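Local atomic coordinates of TIR domain-containing adapter molecule 1 (Homo sapiens, PDB entry 4BSX), a protein that serves as an adaptor in Toll-like receptor signalling that leads to interferon-beta induction, here as its helical N-terminal domain. Residues Val119-Ala124 and Gly137-Glu142; Arg101-Leu106 and Lys110-Ser115. The protein carries 2 engineered substitutions. All blocks are in the same frame, centred on the assembly; numbering follows the deposited sequence.

Interaction 1 of 2, residues Val119-Ala124 and Gly137-Glu142; sequences VAYQEA and GELQDE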
loop_
_atom_site.group_PDB
_atom_site.type_symbol
_atom_site.label_atom_id
_atom_site.label_comp_id
_atom_site.label_asym_id
_atom_site.label_seq_id
_atom_site.Cartn_x
_atom_site.Cartn_y
_atom_site.Cartn_z
ATOM N N VAL A 119 -0.920 -6.553 12.698
ATOM C CA VAL A 119 -2.170 -5.859 12.966
ATOM C C VAL A 119 -2.890 -5.563 11.648
ATOM O O VAL A 119 -4.090 -5.803 11.541
ATOM C CB VAL A 119 -1.922 -4.556 13.729
ATOM C CG1 VAL A 119 -3.193 -3.705 13.796
ATOM C CG2 VAL A 119 -1.405 -4.865 15.116
ATOM N N ALA A 120 -2.168 -5.077 10.636
ATOM C CA ALA A 120 -2.772 -4.824 9.307
ATOM C C ALA A 120 -3.368 -6.095 8.614
ATOM O O ALA A 120 -4.490 -6.046 8.082
ATOM C CB ALA A 120 -1.760 -4.080 8.380
ATOM N N TYR A 121 -2.654 -7.226 8.637
ATOM C CA TYR A 121 -3.217 -8.447 8.074
ATOM C C TYR A 121 -4.504 -8.852 8.840
ATOM O O TYR A 121 -5.496 -9.240 8.248
ATOM C CB TYR A 121 -2.173 -9.576 7.952
ATOM C CG TYR A 121 -1.469 -9.513 6.580
ATOM C CD1 TYR A 121 -2.168 -9.750 5.451
ATOM C CD2 TYR A 121 -0.148 -9.117 6.436
ATOM C CE1 TYR A 121 -1.626 -9.654 4.240
ATOM C CE2 TYR A 121 0.422 -9.023 5.187
ATOM C CZ TYR A 121 -0.339 -9.296 4.090
ATOM O OH TYR A 121 0.137 -9.265 2.792
ATOM N N GLN A 122 -4.496 -8.714 10.148
ATOM C CA GLN A 122 -5.658 -9.046 10.926
ATOM C C GLN A 122 -6.847 -8.205 10.495
ATOM O O GLN A 122 -7.866 -8.756 10.117
ATOM C CB GLN A 122 -5.368 -8.827 12.409
ATOM C CG GLN A 122 -4.367 -9.796 12.967
ATOM C CD GLN A 122 -4.128 -9.560 14.429
ATOM O OE1 GLN A 122 -3.919 -8.420 14.859
ATOM N NE2 GLN A 122 -4.185 -10.626 15.215
ATOM N N GLU A 123 -6.721 -6.881 10.557
ATOM C CA GLU A 123 -7.805 -6.001 10.171
ATOM C C GLU A 123 -8.297 -6.349 8.784
ATOM O O GLU A 123 -9.480 -6.243 8.503
ATOM C CB GLU A 123 -7.384 -4.505 10.247
ATOM C CG GLU A 123 -7.153 -4.055 11.686
ATOM C CD GLU A 123 -6.577 -2.646 11.808
ATOM O OE1 GLU A 123 -6.441 -1.968 10.767
ATOM O OE2 GLU A 123 -6.259 -2.214 12.948
ATOM N N ALA A 124 -7.396 -6.734 7.899
ATOM C CA ALA A 124 -7.818 -7.072 6.547
ATOM C C ALA A 124 -8.673 -8.312 6.638
ATOM O O ALA A 124 -9.623 -8.476 5.890
ATOM C CB ALA A 124 -6.618 -7.341 5.654
ATOM N N GLY A 137 -9.948 -16.852 1.989
ATOM C CA GLY A 137 -8.954 -17.910 2.144
ATOM C C GLY A 137 -7.580 -17.463 1.595
ATOM O O GLY A 137 -6.540 -17.624 2.225
ATOM N N GLU A 138 -7.610 -16.902 0.391
ATOM C CA GLU A 138 -6.439 -16.319 -0.248
ATOM C C GLU A 138 -5.673 -15.391 0.665
ATOM O O GLU A 138 -4.438 -15.492 0.775
ATOM C CB GLU A 138 -6.856 -15.556 -1.514
ATOM C CG GLU A 138 -5.690 -14.845 -2.161
ATOM C CD GLU A 138 -6.057 -14.277 -3.504
ATOM O OE1 GLU A 138 -7.206 -14.487 -3.916
ATOM O OE2 GLU A 138 -5.200 -13.641 -4.147
ATOM N N LEU A 139 -6.413 -14.480 1.302
ATOM C CA LEU A 139 -5.831 -13.460 2.162
ATOM C C LEU A 139 -5.212 -14.067 3.413
ATOM O O LEU A 139 -4.108 -13.650 3.848
ATOM C CB LEU A 139 -6.894 -12.436 2.553
ATOM C CG LEU A 139 -6.531 -11.469 3.697
ATOM C CD1 LEU A 139 -5.311 -10.650 3.339
ATOM C CD2 LEU A 139 -7.672 -10.577 3.965
ATOM N N GLN A 140 -5.931 -15.045 3.977
ATOM C CA GLN A 140 -5.523 -15.751 5.173
ATOM C C GLN A 140 -4.253 -16.519 4.865
ATOM O O GLN A 140 -3.364 -16.576 5.714
ATOM C CB GLN A 140 -6.599 -16.747 5.618
ATOM C CG GLN A 140 -7.823 -16.159 6.336
ATOM C CD GLN A 140 -8.948 -17.224 6.495
ATOM O OE1 GLN A 140 -9.026 -18.180 5.716
ATOM N NE2 GLN A 140 -9.803 -17.055 7.487
ATOM N N ASP A 141 -4.175 -17.126 3.673
ATOM C CA ASP A 141 -2.947 -17.817 3.229
ATOM C C ASP A 141 -1.784 -16.838 3.188
ATOM O O ASP A 141 -0.720 -17.064 3.796
ATOM C CB ASP A 141 -3.130 -18.449 1.849
ATOM C CG ASP A 141 -3.988 -19.704 1.886
ATOM O OD1 ASP A 141 -4.074 -20.312 2.988
ATOM O OD2 ASP A 141 -4.570 -20.065 0.816
ATOM N N GLU A 142 -1.986 -15.741 2.469
ATOM C CA GLU A 142 -1.013 -14.634 2.452
ATOM C C GLU A 142 -0.673 -14.111 3.853
ATOM O O GLU A 142 0.464 -13.869 4.194
ATOM C CB GLU A 142 -1.543 -13.502 1.577
ATOM C CG GLU A 142 -0.730 -12.241 1.647
ATOM C CD GLU A 142 -1.222 -11.230 0.657
ATOM O OE1 GLU A 142 -1.797 -11.701 -0.352
ATOM O OE2 GLU A 142 -1.046 -9.989 0.910
#
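Tyr121 and Leu139 meet between two nearly antiparallel helices, with Glu142 one turn further along the second helix. The segment axes run at 167° and approach to 10.1 Å. Tyr121 reaches across this gap and can be followed from CB outward. The bond to CB heads toward the facing helix. The ring then presents its edge, not a face, to residues 137-142. Tyr121 CD1 touches Leu139 CD1 at 3.9 Å, and CE1 is about equally near the same methyl. Further out, CE1 and CZ pass the CG methylene and OE2 of Glu142. At the tip, Tyr121 OH donates a hydrogen bond to Glu142 OE2. The modelled 2.3 Å between Tyr121 OH and Glu142 OE2 is doubtfully short. OE2 lies near the ring plane, while the carboxylate is turned 75° from it. Glu142 gets there with CG anti to its backbone N (chi1 171°) and an extended chain beyond. The other branch of Leu139 serves the first helix one turn on from Tyr121. Leu139 CD2 packs on Ala124 CB at 3.8 Å and lies 3.5 Å from Ala124 O. Helix 96-108 adjoins the same contact: Tyr121 also packs on Ala100, and Leu139 on Trp97. Glu142 OE2 accepts a second hydrogen bond, from Trp97 NE1, and OE1 has Arg101 as a partner. The carboxylate is thus gripped through both oxygens. These partners probably stabilise its negative charge and fix its rotation, next to the apolar packing of Leu139 on Tyr121 and Ala124.

Interaction 2 of 2, residues Arg101-Leu106 and Lys110-Ser115; sequences RLYHLL and KLCPAS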
loop_
_atom_site.group_PDB
_atom_site.type_symbol
_atom_site.label_atom_id
_atom_site.label_comp_id
_atom_site.label_asym_id
_atom_site.label_seq_id
_atom_site.Cartn_x
_atom_site.Cartn_y
_atom_site.Cartn_z
ATOM N N ARG A 101 -0.336 -5.162 2.655
ATOM C CA ARG A 101 0.722 -5.400 1.710
ATOM C C ARG A 101 1.824 -4.282 1.825
ATOM O O ARG A 101 3.039 -4.546 1.922
ATOM C CB ARG A 101 0.092 -5.473 0.330
ATOM C CG ARG A 101 -0.478 -6.858 0.020
ATOM C CD ARG A 101 -1.110 -6.998 -1.380
ATOM N NE ARG A 101 -1.540 -8.390 -1.579
ATOM C CZ ARG A 101 -2.112 -8.861 -2.684
ATOM N NH1 ARG A 101 -2.327 -8.054 -3.715
ATOM N NH2 ARG A 101 -2.474 -10.149 -2.760
ATOM N N LEU A 102 1.372 -3.038 1.843
ATOM C CA LEU A 102 2.215 -1.912 2.113
ATOM C C LEU A 102 2.977 -2.075 3.433
ATOM O O LEU A 102 4.181 -1.875 3.484
ATOM C CB LEU A 102 1.393 -0.637 2.108
ATOM C CG LEU A 102 0.792 -0.250 0.750
ATOM C CD1 LEU A 102 0.057 1.066 0.928
ATOM C CD2 LEU A 102 1.844 -0.159 -0.375
ATOM N N TYR A 103 2.299 -2.468 4.498
ATOM C CA TYR A 103 2.987 -2.576 5.764
ATOM C C TYR A 103 3.950 -3.723 5.769
ATOM O O TYR A 103 4.953 -3.702 6.517
ATOM C CB TYR A 103 2.029 -2.662 6.925
ATOM C CG TYR A 103 1.736 -1.291 7.516
ATOM C CD1 TYR A 103 0.897 -0.416 6.860
ATOM C CD2 TYR A 103 2.328 -0.869 8.687
ATOM C CE1 TYR A 103 0.627 0.811 7.349
ATOM C CE2 TYR A 103 2.056 0.392 9.197
ATOM C CZ TYR A 103 1.201 1.224 8.519
ATOM O OH TYR A 103 0.894 2.482 8.987
ATOM N N HIS A 104 3.675 -4.731 4.938
ATOM C CA HIS A 104 4.608 -5.808 4.858
ATOM C C HIS A 104 5.953 -5.301 4.298
ATOM O O HIS A 104 7.000 -5.593 4.854
ATOM C CB HIS A 104 4.071 -6.930 3.998
ATOM C CG HIS A 104 5.112 -7.916 3.635
ATOM N ND1 HIS A 104 5.742 -8.701 4.578
ATOM C CD2 HIS A 104 5.679 -8.217 2.443
ATOM C CE1 HIS A 104 6.629 -9.473 3.974
ATOM N NE2 HIS A 104 6.615 -9.196 2.679
ATOM N N LEU A 105 5.907 -4.557 3.192
ATOM C CA LEU A 105 7.107 -3.980 2.590
ATOM C C LEU A 105 7.783 -3.026 3.572
ATOM O O LEU A 105 9.018 -3.080 3.746
ATOM C CB LEU A 105 6.806 -3.281 1.243
ATOM C CG LEU A 105 6.046 -4.205 0.258
ATOM C CD1 LEU A 105 5.531 -3.491 -1.032
ATOM C CD2 LEU A 105 6.883 -5.386 -0.089
ATOM N N LEU A 106 7.000 -2.178 4.238
ATOM C CA LEU A 106 7.598 -1.244 5.180
ATOM C C LEU A 106 8.373 -1.969 6.310
ATOM O O LEU A 106 9.494 -1.564 6.670
ATOM C CB LEU A 106 6.552 -0.311 5.751
ATOM C CG LEU A 106 5.911 0.673 4.773
ATOM C CD1 LEU A 106 4.802 1.425 5.490
ATOM C CD2 LEU A 106 6.934 1.632 4.210
ATOM N N LYS A 110 12.461 -2.472 7.300
ATOM C CA LYS A 110 12.732 -2.055 8.671
ATOM C C LYS A 110 12.379 -0.605 8.920
ATOM O O LYS A 110 12.983 0.023 9.785
ATOM C CB LYS A 110 14.206 -2.327 9.006
ATOM C CG LYS A 110 14.561 -3.792 8.887
ATOM C CD LYS A 110 16.051 -4.050 8.804
ATOM C CE LYS A 110 16.354 -5.554 8.845
ATOM N NZ LYS A 110 15.666 -6.325 7.744
ATOM N N LEU A 111 11.375 -0.084 8.203
ATOM C CA LEU A 111 10.904 1.276 8.432
ATOM C C LEU A 111 9.809 1.348 9.481
ATOM O O LEU A 111 9.388 2.455 9.872
ATOM C CB LEU A 111 10.401 1.890 7.133
ATOM C CG LEU A 111 11.378 1.912 5.960
ATOM C CD1 LEU A 111 10.833 2.780 4.846
ATOM C CD2 LEU A 111 12.764 2.399 6.374
ATOM N N CYS A 112 9.333 0.173 9.900
ATOM C CA CYS A 112 8.335 0.030 10.974
ATOM C C CYS A 112 8.363 -1.387 11.582
ATOM O O CYS A 112 8.868 -2.321 10.981
ATOM C CB CYS A 112 6.931 0.331 10.456
ATOM S SG CYS A 112 6.208 -1.060 9.605
ATOM N N PRO A 113 7.835 -1.546 12.804
ATOM C CA PRO A 113 7.887 -2.862 13.460
ATOM C C PRO A 113 6.981 -3.895 12.811
ATOM O O PRO A 113 5.946 -3.536 12.242
ATOM C CB PRO A 113 7.411 -2.573 14.878
ATOM C CG PRO A 113 6.677 -1.299 14.781
ATOM C CD PRO A 113 7.296 -0.504 13.691
ATOM N N ALA A 114 7.388 -5.160 12.890
ATOM C CA ALA A 114 6.675 -6.257 12.267
ATOM C C ALA A 114 5.284 -6.441 12.878
ATOM O O ALA A 114 4.385 -6.997 12.246
ATOM C CB ALA A 114 7.453 -7.526 12.406
ATOM N N SER A 115 5.117 -5.975 14.106
ATOM C CA SER A 115 3.851 -6.079 14.780
ATOM C C SER A 115 2.817 -5.216 14.054
ATOM O O SER A 115 1.621 -5.480 14.143
ATOM C CB SER A 115 3.981 -5.630 16.240
ATOM O OG SER A 115 3.972 -4.226 16.348
#
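Tyr103 is the first residue of helix segment 101-106 to touch the chain that turns back after the helix. Tyr103 CD2, a ring carbon, lies 4.0 Å from Cys112 SG. Cys112 SG sits 5.1 Å from the centroid of the Tyr103 ring and 61° off the normal, an oblique sulfur-aromatic contact. The ring also packs on Ser13 and Ile17 of helix 11-19. One turn later comes Leu106, which meets the returning chain with backbone and side chain. Leu106 CB packs on Cys112 SG at 3.9 Å. Cys112 SG stands between its own backbone N and carbonyl carbon (chi1 81°), and from there it reaches both Tyr103 and Leu106. Leu106 CD2 touches Leu111 CD1 at 4.1 Å, the two side chains crossing at about a right angle. Leu106 O accepts a hydrogen bond from Leu111 N at 2.8 Å, with an N-H...O angle of 155°. Lys110 N is also close to this oxygen, but its angle is poor. Lys110 has positive phi and is the first residue to leave helical geometry. With two bonds back into the last turn, this is a Schellman motif, ending helix 96-108 ahead of the turn into helix 114-130.

Interaction 2 closes along the chain before interaction 1 opens, and their centres are about 14 Å apart. Helix 114-130 takes part in both: its start lies in segment 110-115, and its middle faces helix 136-147. Segment 101-106 touches interaction 1 directly. Arg101 NH2 forms a salt bridge of 2.9 Å with Glu142 OE1, and Arg101 CG packs 3.7 Å from Tyr121 OH. Nearby, Ala120 CB packs 4.3 Å from Tyr103 CB. The two contacts thus join three consecutive helices, 96-108, 114-130 and 136-147. This succession of packed antiparallel helices is consistent with the domain's reported structural similarity to IFIT proteins.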